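Local coordinates for fatty-acid-binding protein 1 (Arabidopsis thaliana, PDB 4DOO) that binds fatty acids, preferring saturated ones, through a chalcone-isomerase fold in the plastid, and may take part in alpha-linolenic acid metabolism, at residues V42-D53 / D84-Y95; L148-L156 / S167-L178. One frame throughout, in Å; residues are numbered along the deposited sequence.

Both contacts belong to one antiparallel sheet of the chalcone-isomerase-like fold, and their centres lie 13 Å apart. Contact 1 comes first along the chain and closes before contact 2 opens: it pairs strands 39-50 and 87-93 near the middle of the sheet. Contact 2 follows, joining the hairpin 155-160/163-169 at one border of the sheet and laying helix 171-182 against it. Strand 145-151 lies next to strand 87-93 and links the two, with Ile89 N 2.7 Å from Leu148 O. Leu91 also touches Leu148, and Tyr43 and Leu148 both line the same lauric acid pocket.

Contact 1 (V42-D53 / D84-Y95); sequences VYAFGVYADCDD and DIKMTIRLQIVY. With DAO (lauric acid), chain D; DAO (lauric acid), chain C.
Tyr43 and Leu91 meet on the face of the sheet that holds the bound lauric acid. Tyr43 CB lies 3.3 Å from Gln92 O. CG sits between the backbone N and the carbonyl carbon (chi1 62°), which lays the ring over Leu91. Leu91 CD2 is 3.7 Å from the ring centroid and 21° off the normal, a CH-pi contact. The CE1 edge of the ring, away from the CE2 side that Leu91 overlies, approaches C10 of the chain D lauric acid at 3.5 Å. At the tip, OH donates to O2 of the chain C lauric acid (2.6 Å), which lies in the ring plane; Tyr181 also bonds this hydroxyl, and Arg30 and Ser110 bind the ligand.

Hydrogen-bonded pairs Ala44-Gln92, Gly46-Arg90 and Tyr48-Thr88 alternate with the non-hydrogen-bonded pairs Phe45-Leu91 and Val47-Ile89. Val42 and Tyr43 both face Arg30, a classic beta bulge; Val42 O accepts from both Val94 N and Tyr95 N, from one face of its plane.

At the far end, Asp53 OD1 takes Lys86 N on its anti side, nearly straight at 176°, and Lys86 NZ on its syn side in a 2.8 Å salt bridge. Asp50 OD2 adds a long one to Lys86 NZ (3.8 Å), and Asp50 OD1 caps the helix by accepting from Asp53 N. Two bonds to one oxygen would fix the carboxylate's rotation, while the short hydroxyl bond suits recognition of a fatty-acid headgroup.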
loop_
_atom_site.group_PDB
_atom_site.type_symbol
_atom_site.label_atom_id
_atom_site.label_comp_id
_atom_site.label_asym_id
_atom_site.label_seq_id
_atom_site.Cartn_x
_atom_site.Cartn_y
_atom_site.Cartn_z
ATOM N N VAL A 42 4.888 11.318 -8.459
ATOM C CA VAL A 42 4.087 11.938 -7.408
ATOM C C VAL A 42 4.605 11.630 -6.012
ATOM O O VAL A 42 4.801 12.540 -5.205
ATOM C CB VAL A 42 2.616 11.513 -7.516
ATOM C CG1 VAL A 42 1.769 12.285 -6.500
ATOM C CG2 VAL A 42 2.109 11.788 -8.932
ATOM N N TYR A 43 4.814 10.349 -5.723
ATOM C CA TYR A 43 5.342 9.950 -4.427
ATOM C C TYR A 43 5.999 8.579 -4.491
ATOM O O TYR A 43 5.737 7.795 -5.402
ATOM C CB TYR A 43 4.242 9.948 -3.348
ATOM C CG TYR A 43 3.079 8.981 -3.554
ATOM C CD1 TYR A 43 1.863 9.422 -4.075
ATOM C CD2 TYR A 43 3.185 7.638 -3.181
ATOM C CE1 TYR A 43 0.775 8.552 -4.211
ATOM C CE2 TYR A 43 2.114 6.763 -3.314
ATOM C CZ TYR A 43 0.909 7.226 -3.826
ATOM O OH TYR A 43 -0.169 6.375 -3.919
ATOM N N ALA A 44 6.887 8.318 -3.536
ATOM C CA ALA A 44 7.558 7.032 -3.444
ATOM C C ALA A 44 6.813 6.296 -2.343
ATOM O O ALA A 44 6.288 6.927 -1.423
ATOM C CB ALA A 44 9.011 7.213 -3.047
ATOM N N PHE A 45 6.741 4.975 -2.436
ATOM C CA PHE A 45 6.052 4.220 -1.398
ATOM C C PHE A 45 6.802 2.949 -1.039
ATOM O O PHE A 45 7.585 2.423 -1.835
ATOM C CB PHE A 45 4.601 3.915 -1.820
ATOM C CG PHE A 45 4.476 3.045 -3.044
ATOM C CD1 PHE A 45 4.525 1.654 -2.937
ATOM C CD2 PHE A 45 4.299 3.616 -4.303
ATOM C CE1 PHE A 45 4.398 0.840 -4.070
ATOM C CE2 PHE A 45 4.173 2.818 -5.443
ATOM C CZ PHE A 45 4.221 1.428 -5.329
ATOM N N GLY A 46 6.589 2.487 0.187
ATOM C CA GLY A 46 7.233 1.280 0.657
ATOM C C GLY A 46 6.145 0.408 1.244
ATOM O O GLY A 46 5.306 0.895 2.004
ATOM N N VAL A 47 6.140 -0.870 0.882
ATOM C CA VAL A 47 5.123 -1.789 1.377
ATOM C C VAL A 47 5.723 -2.718 2.428
ATOM O O VAL A 47 6.685 -3.437 2.152
ATOM C CB VAL A 47 4.536 -2.639 0.232
ATOM C CG1 VAL A 47 3.419 -3.528 0.768
ATOM C CG2 VAL A 47 4.008 -1.732 -0.877
ATOM N N TYR A 48 5.138 -2.689 3.627
ATOM C CA TYR A 48 5.584 -3.502 4.759
ATOM C C TYR A 48 4.540 -4.549 5.149
ATOM O O TYR A 48 3.344 -4.300 5.051
ATOM C CB TYR A 48 5.828 -2.625 5.989
ATOM C CG TYR A 48 6.906 -1.583 5.842
ATOM C CD1 TYR A 48 6.668 -0.394 5.147
ATOM C CD2 TYR A 48 8.158 -1.775 6.417
ATOM C CE1 TYR A 48 7.653 0.580 5.032
ATOM C CE2 TYR A 48 9.155 -0.806 6.306
ATOM C CZ TYR A 48 8.893 0.370 5.616
ATOM O OH TYR A 48 9.872 1.334 5.503
ATOM N N ALA A 49 5.005 -5.706 5.605
ATOM C CA ALA A 49 4.109 -6.780 6.034
ATOM C C ALA A 49 4.651 -7.420 7.315
ATOM O O ALA A 49 5.856 -7.605 7.461
ATOM C CB ALA A 49 3.980 -7.830 4.934
ATOM N N ASP A 50 3.755 -7.748 8.240
ATOM C CA ASP A 50 4.142 -8.373 9.500
ATOM C C ASP A 50 4.662 -9.780 9.226
ATOM O O ASP A 50 3.974 -10.601 8.616
ATOM C CB ASP A 50 2.943 -8.427 10.452
ATOM C CG ASP A 50 3.275 -9.104 11.767
ATOM O OD1 ASP A 50 3.310 -10.353 11.812
ATOM O OD2 ASP A 50 3.515 -8.384 12.757
ATOM N N CYS A 51 5.881 -10.049 9.680
ATOM C CA CYS A 51 6.529 -11.339 9.467
ATOM C C CYS A 51 5.749 -12.540 9.967
ATOM O O CYS A 51 5.578 -13.518 9.240
ATOM C CB CYS A 51 7.910 -11.343 10.124
ATOM S SG CYS A 51 9.055 -10.192 9.368
ATOM N N ASP A 52 5.288 -12.477 11.213
ATOM C CA ASP A 52 4.546 -13.600 11.780
ATOM C C ASP A 52 3.262 -13.895 11.014
ATOM O O ASP A 52 2.920 -15.054 10.795
ATOM C CB ASP A 52 4.215 -13.342 13.252
ATOM C CG ASP A 52 5.457 -13.241 14.124
ATOM O OD1 ASP A 52 6.379 -14.066 13.958
ATOM O OD2 ASP A 52 5.502 -12.339 14.987
ATOM N N ASP A 53 2.548 -12.845 10.620
ATOM C CA ASP A 53 1.298 -13.001 9.881
ATOM C C ASP A 53 1.541 -13.680 8.537
ATOM O O ASP A 53 0.761 -14.539 8.113
ATOM C CB ASP A 53 0.639 -11.637 9.662
ATOM C CG ASP A 53 0.084 -11.038 10.945
ATOM O OD1 ASP A 53 -0.268 -9.842 10.934
ATOM O OD2 ASP A 53 -0.010 -11.762 11.961
ATOM N N ASP A 84 -5.563 -12.051 7.015
ATOM C CA ASP A 84 -5.503 -11.062 8.078
ATOM C C ASP A 84 -4.030 -10.844 8.388
ATOM O O ASP A 84 -3.491 -11.377 9.356
ATOM C CB ASP A 84 -6.257 -11.554 9.318
ATOM C CG ASP A 84 -6.333 -10.500 10.409
ATOM O OD1 ASP A 84 -6.309 -9.294 10.079
ATOM O OD2 ASP A 84 -6.435 -10.875 11.596
ATOM N N ILE A 85 -3.384 -10.066 7.530
ATOM C CA ILE A 85 -1.973 -9.759 7.668
ATOM C C ILE A 85 -1.813 -8.257 7.878
ATOM O O ILE A 85 -2.286 -7.457 7.069
ATOM C CB ILE A 85 -1.190 -10.183 6.392
ATOM C CG1 ILE A 85 -1.178 -11.710 6.279
ATOM C CG2 ILE A 85 0.228 -9.621 6.433
ATOM C CD1 ILE A 85 -0.598 -12.238 4.970
ATOM N N LYS A 86 -1.168 -7.884 8.978
ATOM C CA LYS A 86 -0.927 -6.481 9.279
ATOM C C LYS A 86 0.079 -5.950 8.268
ATOM O O LYS A 86 1.123 -6.561 8.035
ATOM C CB LYS A 86 -0.377 -6.322 10.697
ATOM C CG LYS A 86 -1.412 -6.604 11.781
ATOM C CD LYS A 86 -0.859 -6.365 13.183
ATOM C CE LYS A 86 0.254 -7.334 13.538
ATOM N NZ LYS A 86 -0.218 -8.750 13.514
ATOM N N MET A 87 -0.245 -4.814 7.667
ATOM C CA MET A 87 0.633 -4.212 6.684
ATOM C C MET A 87 0.669 -2.702 6.820
ATOM O O MET A 87 -0.219 -2.089 7.424
ATOM C CB MET A 87 0.163 -4.551 5.271
ATOM C CG MET A 87 0.042 -6.030 4.964
ATOM S SD MET A 87 -0.363 -6.249 3.226
ATOM C CE MET A 87 -0.042 -8.011 3.013
ATOM N N THR A 88 1.703 -2.107 6.240
ATOM C CA THR A 88 1.850 -0.661 6.248
ATOM C C THR A 88 2.301 -0.218 4.866
ATOM O O THR A 88 3.154 -0.860 4.247
ATOM C CB THR A 88 2.915 -0.179 7.266
ATOM O OG1 THR A 88 2.471 -0.449 8.598
ATOM C CG2 THR A 88 3.144 1.331 7.126
ATOM N N ILE A 89 1.694 0.859 4.381
ATOM C CA ILE A 89 2.071 1.445 3.103
ATOM C C ILE A 89 2.550 2.839 3.494
ATOM O O ILE A 89 1.755 3.666 3.935
ATOM C CB ILE A 89 0.870 1.608 2.134
ATOM C CG1 ILE A 89 0.246 0.249 1.817
ATOM C CG2 ILE A 89 1.335 2.293 0.851
ATOM C CD1 ILE A 89 1.204 -0.728 1.171
ATOM N N ARG A 90 3.848 3.086 3.381
ATOM C CA ARG A 90 4.376 4.403 3.716
ATOM C C ARG A 90 4.597 5.207 2.446
ATOM O O ARG A 90 5.317 4.773 1.543
ATOM C CB ARG A 90 5.692 4.282 4.488
ATOM C CG ARG A 90 6.436 5.606 4.624
ATOM C CD ARG A 90 7.555 5.502 5.646
ATOM N NE ARG A 90 7.022 5.238 6.980
ATOM C CZ ARG A 90 7.764 5.148 8.077
ATOM N NH1 ARG A 90 9.081 5.302 8.005
ATOM N NH2 ARG A 90 7.187 4.904 9.246
ATOM N N LEU A 91 3.955 6.371 2.375
ATOM C CA LEU A 91 4.080 7.249 1.221
ATOM C C LEU A 91 4.936 8.445 1.599
ATOM O O LEU A 91 4.806 8.976 2.699
ATOM C CB LEU A 91 2.711 7.783 0.774
ATOM C CG LEU A 91 1.584 6.849 0.347
ATOM C CD1 LEU A 91 1.005 6.153 1.562
ATOM C CD2 LEU A 91 0.505 7.662 -0.354
ATOM N N GLN A 92 5.809 8.859 0.686
ATOM C CA GLN A 92 6.652 10.034 0.890
ATOM C C GLN A 92 6.481 10.885 -0.361
ATOM O O GLN A 92 6.873 10.478 -1.460
ATOM C CB GLN A 92 8.117 9.640 1.083
ATOM C CG GLN A 92 8.383 8.936 2.404
ATOM C CD GLN A 92 9.859 8.705 2.645
ATOM O OE1 GLN A 92 10.630 9.654 2.779
ATOM N NE2 GLN A 92 10.259 7.442 2.693
ATOM N N ILE A 93 5.879 12.059 -0.189
ATOM C CA ILE A 93 5.597 12.960 -1.301
ATOM C C ILE A 93 6.838 13.461 -2.024
ATOM O O ILE A 93 7.735 14.039 -1.411
ATOM C CB ILE A 93 4.756 14.179 -0.825
ATOM C CG1 ILE A 93 3.501 13.688 -0.096
ATOM C CG2 ILE A 93 4.361 15.053 -2.015
ATOM C CD1 ILE A 93 2.615 12.772 -0.924
ATOM N N VAL A 94 6.867 13.241 -3.336
ATOM C CA VAL A 94 7.980 13.655 -4.183
ATOM C C VAL A 94 7.704 14.973 -4.920
ATOM O O VAL A 94 8.512 15.905 -4.859
ATOM C CB VAL A 94 8.309 12.556 -5.225
ATOM C CG1 VAL A 94 9.369 13.047 -6.199
ATOM C CG2 VAL A 94 8.789 11.296 -4.511
ATOM N N TYR A 95 6.577 15.039 -5.625
ATOM C CA TYR A 95 6.201 16.232 -6.378
ATOM C C TYR A 95 5.958 17.394 -5.415
ATOM O O TYR A 95 5.201 17.265 -4.453
ATOM C CB TYR A 95 4.942 15.957 -7.208
ATOM C CG TYR A 95 4.595 17.048 -8.200
ATOM C CD1 TYR A 95 5.519 17.463 -9.160
ATOM C CD2 TYR A 95 3.338 17.656 -8.188
ATOM C CE1 TYR A 95 5.201 18.459 -10.086
ATOM C CE2 TYR A 95 3.011 18.652 -9.107
ATOM C CZ TYR A 95 3.949 19.048 -10.052
ATOM O OH TYR A 95 3.636 20.037 -10.956
HETATM O O1 DAO D . -0.196 18.280 -13.586
HETATM O O2 DAO D . 0.326 19.026 -11.583
HETATM C C1 DAO D . 0.048 18.094 -12.372
HETATM C C2 DAO D . 0.005 16.680 -11.836
HETATM C C3 DAO D . -1.342 16.412 -11.172
HETATM C C4 DAO D . -1.162 15.684 -9.846
HETATM C C5 DAO D . -1.661 14.245 -9.939
HETATM C C6 DAO D . -2.528 13.891 -8.739
HETATM C C7 DAO D . -1.995 12.657 -8.019
HETATM C C8 DAO D . -2.305 12.728 -6.530
HETATM C C9 DAO D . -2.293 11.346 -5.886
HETATM C C10 DAO D . -1.384 11.333 -4.658
HETATM C C11 DAO D . -2.179 11.106 -3.380
HETATM C C12 DAO D . -1.309 11.315 -2.157
HETATM O O1 DAO C . -4.181 7.713 -6.027
HETATM O O2 DAO C . -2.119 7.355 -5.333
HETATM C C1 DAO C . -3.361 7.253 -5.196
HETATM C C2 DAO C . -3.894 6.555 -3.965
HETATM C C3 DAO C . -3.613 7.398 -2.732
HETATM C C4 DAO C . -4.307 6.815 -1.493
HETATM C C5 DAO C . -3.789 7.472 -0.212
HETATM C C6 DAO C . -4.467 8.815 0.041
HETATM C C7 DAO C . -3.586 9.735 0.870
HETATM C C8 DAO C . -4.047 11.176 0.719
HETATM C C9 DAO C . -3.091 12.136 1.405
HETATM C C10 DAO C . -3.617 13.565 1.311
HETATM C C11 DAO C . -3.142 14.393 2.500
HETATM C C12 DAO C . -3.476 15.855 2.300
HETATM O O HOH W 1 1.512 -10.715 14.515
#

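Contact 2 (L148-L156 / S167-L178)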
loop_
_atom_site.group_PDB
_atom_site.type_symbol
_atom_site.label_atom_id
_atom_site.label_comp_id
_atom_site.label_asym_id
_atom_site.label_seq_id
_atom_site.Cartn_x
_atom_site.Cartn_y
_atom_site.Cartn_z
ATOM N N LEU A 148 -0.324 4.442 5.758
ATOM C CA LEU A 148 -1.611 3.766 5.665
ATOM C C LEU A 148 -1.369 2.387 6.256
ATOM O O LEU A 148 -0.521 1.637 5.771
ATOM C CB LEU A 148 -2.052 3.616 4.204
ATOM C CG LEU A 148 -2.061 4.853 3.302
ATOM C CD1 LEU A 148 -2.401 4.429 1.873
ATOM C CD2 LEU A 148 -3.065 5.866 3.816
ATOM N N THR A 149 -2.094 2.041 7.311
ATOM C CA THR A 149 -1.879 0.732 7.905
ATOM C C THR A 149 -3.122 -0.136 8.000
ATOM O O THR A 149 -4.229 0.348 8.236
ATOM C CB THR A 149 -1.263 0.847 9.314
ATOM O OG1 THR A 149 -2.183 1.503 10.192
ATOM C CG2 THR A 149 0.036 1.638 9.262
ATOM N N LYS A 150 -2.913 -1.429 7.786
ATOM C CA LYS A 150 -3.966 -2.421 7.884
ATOM C C LYS A 150 -3.761 -3.026 9.270
ATOM O O LYS A 150 -2.843 -3.818 9.486
ATOM C CB LYS A 150 -3.795 -3.492 6.800
ATOM C CG LYS A 150 -4.845 -4.597 6.831
ATOM C CD LYS A 150 -4.620 -5.602 5.714
ATOM C CE LYS A 150 -5.600 -6.761 5.801
ATOM N NZ LYS A 150 -5.392 -7.738 4.698
ATOM N N ASP A 151 -4.599 -2.614 10.212
ATOM C CA ASP A 151 -4.521 -3.105 11.581
ATOM C C ASP A 151 -5.390 -4.354 11.695
ATOM O O ASP A 151 -6.198 -4.633 10.807
ATOM C CB ASP A 151 -5.023 -2.023 12.544
ATOM C CG ASP A 151 -4.162 -0.768 12.517
ATOM O OD1 ASP A 151 -4.608 0.273 13.047
ATOM O OD2 ASP A 151 -3.037 -0.822 11.970
ATOM N N PRO A 152 -5.236 -5.126 12.784
ATOM C CA PRO A 152 -6.039 -6.342 12.958
ATOM C C PRO A 152 -7.533 -6.100 12.745
ATOM O O PRO A 152 -8.048 -5.017 13.038
ATOM C CB PRO A 152 -5.711 -6.766 14.387
ATOM C CG PRO A 152 -4.284 -6.346 14.529
ATOM C CD PRO A 152 -4.282 -4.964 13.897
ATOM N N GLY A 153 -8.223 -7.115 12.234
ATOM C CA GLY A 153 -9.649 -6.988 11.985
ATOM C C GLY A 153 -9.917 -6.073 10.804
ATOM O O GLY A 153 -10.925 -5.370 10.763
ATOM N N HIS A 154 -8.999 -6.078 9.844
ATOM C CA HIS A 154 -9.126 -5.247 8.655
ATOM C C HIS A 154 -9.590 -3.819 8.956
ATOM O O HIS A 154 -10.594 -3.341 8.419
ATOM C CB HIS A 154 -10.067 -5.918 7.649
ATOM C CG HIS A 154 -9.553 -7.227 7.135
ATOM N ND1 HIS A 154 -9.515 -8.367 7.906
ATOM C CD2 HIS A 154 -9.005 -7.563 5.942
ATOM C CE1 HIS A 154 -8.966 -9.349 7.213
ATOM N NE2 HIS A 154 -8.647 -8.888 6.018
ATOM N N VAL A 155 -8.847 -3.147 9.830
ATOM C CA VAL A 155 -9.134 -1.769 10.190
ATOM C C VAL A 155 -8.076 -0.912 9.505
ATOM O O VAL A 155 -6.879 -1.130 9.699
ATOM C CB VAL A 155 -9.041 -1.543 11.714
ATOM C CG1 VAL A 155 -9.133 -0.048 12.031
ATOM C CG2 VAL A 155 -10.155 -2.305 12.420
ATOM N N LEU A 156 -8.514 0.049 8.697
ATOM C CA LEU A 156 -7.583 0.927 7.993
ATOM C C LEU A 156 -7.284 2.173 8.813
ATOM O O LEU A 156 -8.183 2.960 9.098
ATOM C CB LEU A 156 -8.162 1.356 6.646
ATOM C CG LEU A 156 -7.250 2.327 5.890
ATOM C CD1 LEU A 156 -6.200 1.537 5.131
ATOM C CD2 LEU A 156 -8.070 3.176 4.939
ATOM N N SER A 167 -9.339 6.203 11.670
ATOM C CA SER A 167 -9.406 4.840 11.177
ATOM C C SER A 167 -10.783 4.550 10.603
ATOM O O SER A 167 -11.758 5.250 10.893
ATOM C CB SER A 167 -9.132 3.843 12.307
ATOM O OG SER A 167 -7.924 4.131 12.986
ATOM N N VAL A 168 -10.845 3.507 9.785
ATOM C CA VAL A 168 -12.084 3.058 9.167
ATOM C C VAL A 168 -12.037 1.535 9.161
ATOM O O VAL A 168 -11.128 0.935 8.584
ATOM C CB VAL A 168 -12.222 3.573 7.708
ATOM C CG1 VAL A 168 -13.478 2.996 7.065
ATOM C CG2 VAL A 168 -12.288 5.099 7.693
ATOM N N LYS A 169 -13.000 0.913 9.832
ATOM C CA LYS A 169 -13.060 -0.538 9.881
ATOM C C LYS A 169 -13.841 -0.985 8.653
ATOM O O LYS A 169 -15.052 -0.787 8.573
ATOM C CB LYS A 169 -13.766 -1.006 11.156
ATOM C CG LYS A 169 -13.789 -2.516 11.312
ATOM C CD LYS A 169 -14.532 -2.944 12.562
ATOM C CE LYS A 169 -14.538 -4.457 12.677
ATOM N NZ LYS A 169 -13.154 -5.010 12.687
ATOM N N SER A 170 -13.140 -1.571 7.689
ATOM C CA SER A 170 -13.774 -2.028 6.461
ATOM C C SER A 170 -12.856 -2.956 5.683
ATOM O O SER A 170 -11.793 -2.551 5.216
ATOM C CB SER A 170 -14.158 -0.826 5.588
ATOM O OG SER A 170 -14.551 -1.229 4.281
ATOM N N HIS A 171 -13.272 -4.209 5.558
ATOM C CA HIS A 171 -12.499 -5.198 4.822
ATOM C C HIS A 171 -12.402 -4.724 3.373
ATOM O O HIS A 171 -11.354 -4.832 2.734
ATOM C CB HIS A 171 -13.208 -6.553 4.890
ATOM C CG HIS A 171 -12.402 -7.688 4.344
ATOM N ND1 HIS A 171 -11.998 -7.751 3.027
ATOM C CD2 HIS A 171 -11.933 -8.812 4.934
ATOM C CE1 HIS A 171 -11.314 -8.864 2.831
ATOM N NE2 HIS A 171 -11.261 -9.527 3.972
ATOM N N LEU A 172 -13.505 -4.181 2.865
ATOM C CA LEU A 172 -13.557 -3.691 1.491
ATOM C C LEU A 172 -12.552 -2.567 1.229
ATOM O O LEU A 172 -11.803 -2.609 0.249
ATOM C CB LEU A 172 -14.973 -3.202 1.168
ATOM C CG LEU A 172 -15.170 -2.559 -0.203
ATOM C CD1 LEU A 172 -14.785 -3.544 -1.294
ATOM C CD2 LEU A 172 -16.624 -2.126 -0.354
ATOM N N LEU A 173 -12.542 -1.564 2.098
ATOM C CA LEU A 173 -11.620 -0.443 1.939
ATOM C C LEU A 173 -10.164 -0.902 2.013
ATOM O O LEU A 173 -9.339 -0.490 1.199
ATOM C CB LEU A 173 -11.879 0.621 3.010
ATOM C CG LEU A 173 -11.043 1.900 2.890
ATOM C CD1 LEU A 173 -11.276 2.552 1.533
ATOM C CD2 LEU A 173 -11.424 2.859 4.009
ATOM N N CYS A 174 -9.848 -1.755 2.985
ATOM C CA CYS A 174 -8.479 -2.249 3.122
ATOM C C CYS A 174 -8.033 -2.943 1.847
ATOM O O CYS A 174 -6.953 -2.673 1.323
ATOM C CB CYS A 174 -8.368 -3.227 4.293
ATOM S SG CYS A 174 -8.396 -2.446 5.908
ATOM N N ARG A 175 -8.882 -3.836 1.350
ATOM C CA ARG A 175 -8.600 -4.590 0.135
ATOM C C ARG A 175 -8.402 -3.666 -1.064
ATOM O O ARG A 175 -7.462 -3.834 -1.844
ATOM C CB ARG A 175 -9.763 -5.540 -0.149
ATOM C CG ARG A 175 -9.483 -6.588 -1.191
ATOM C CD ARG A 175 -8.445 -7.571 -0.690
ATOM N NE ARG A 175 -8.492 -8.816 -1.444
ATOM C CZ ARG A 175 -8.289 -8.907 -2.754
ATOM N NH1 ARG A 175 -8.016 -7.826 -3.472
ATOM N NH2 ARG A 175 -8.374 -10.084 -3.346
ATOM N N SER A 176 -9.298 -2.695 -1.210
ATOM C CA SER A 176 -9.234 -1.756 -2.325
ATOM C C SER A 176 -7.945 -0.944 -2.353
ATOM O O SER A 176 -7.283 -0.849 -3.389
ATOM C CB SER A 176 -10.436 -0.810 -2.279
ATOM O OG SER A 176 -11.653 -1.527 -2.391
ATOM N N ILE A 177 -7.588 -0.357 -1.218
ATOM C CA ILE A 177 -6.374 0.446 -1.146
ATOM C C ILE A 177 -5.132 -0.396 -1.430
ATOM O O ILE A 177 -4.306 -0.026 -2.263
ATOM C CB ILE A 177 -6.255 1.138 0.229
ATOM C CG1 ILE A 177 -7.366 2.186 0.363
ATOM C CG2 ILE A 177 -4.898 1.809 0.370
ATOM C CD1 ILE A 177 -7.420 2.867 1.707
ATOM N N LEU A 178 -5.005 -1.531 -0.749
ATOM C CA LEU A 178 -3.859 -2.410 -0.960
ATOM C C LEU A 178 -3.759 -2.887 -2.401
ATOM O O LEU A 178 -2.662 -3.090 -2.912
ATOM C CB LEU A 178 -3.936 -3.630 -0.044
ATOM C CG LEU A 178 -3.586 -3.432 1.429
ATOM C CD1 LEU A 178 -3.810 -4.737 2.182
ATOM C CD2 LEU A 178 -2.133 -2.986 1.551
#
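His154 and His171 form an offset stack, centroids 4.0 Å apart and planes at 14°. The two side chains run side by side, and His171 CD2 lies over the centre of the His154 ring, whereas His154 CD2 sits nearer the rim of the other. Toward the backbone end of the stacked side chains, Cys174 SG comes 3.5 Å from His154 O.

Deeper in, Leu156 carries the apolar contact. Its CG is anti to the backbone N (chi1 178°), and the side chain crosses Leu173 and Ile177 at about a right angle. CD2 reaches Ile177 CD1 at 3.3 Å and Leu173 CD2 at 3.5 Å, both tighter than usual van der Waals contact, so this packing is close. Leu148 CD1 extends the layer to Ile177 CG2, and Phe130 of helix 124-131 touches both Leu156 and Ile177.

The second shell is backbone. Leu156 and Val168 exchange hydrogen bonds as an antiparallel pair, and Ser170 N donates to His154 O, tying the start of the helix to the loop. Ser170 OG then accepts from Leu173 N at 3.0 Å, an N-cap bond that sets the first helical turn. A G1 bulge at His154 and Val155, opposite Asp151, follows Gly153, whose O takes Lys169 NZ in the carbonyl plane, on a lone pair.

Polar bonds and stacked rings thus hold the loop and helix start, while leucine and isoleucine methyls join helix to sheet; Leu148, which also touches lauric acid, carries that apolar layer to the pocket.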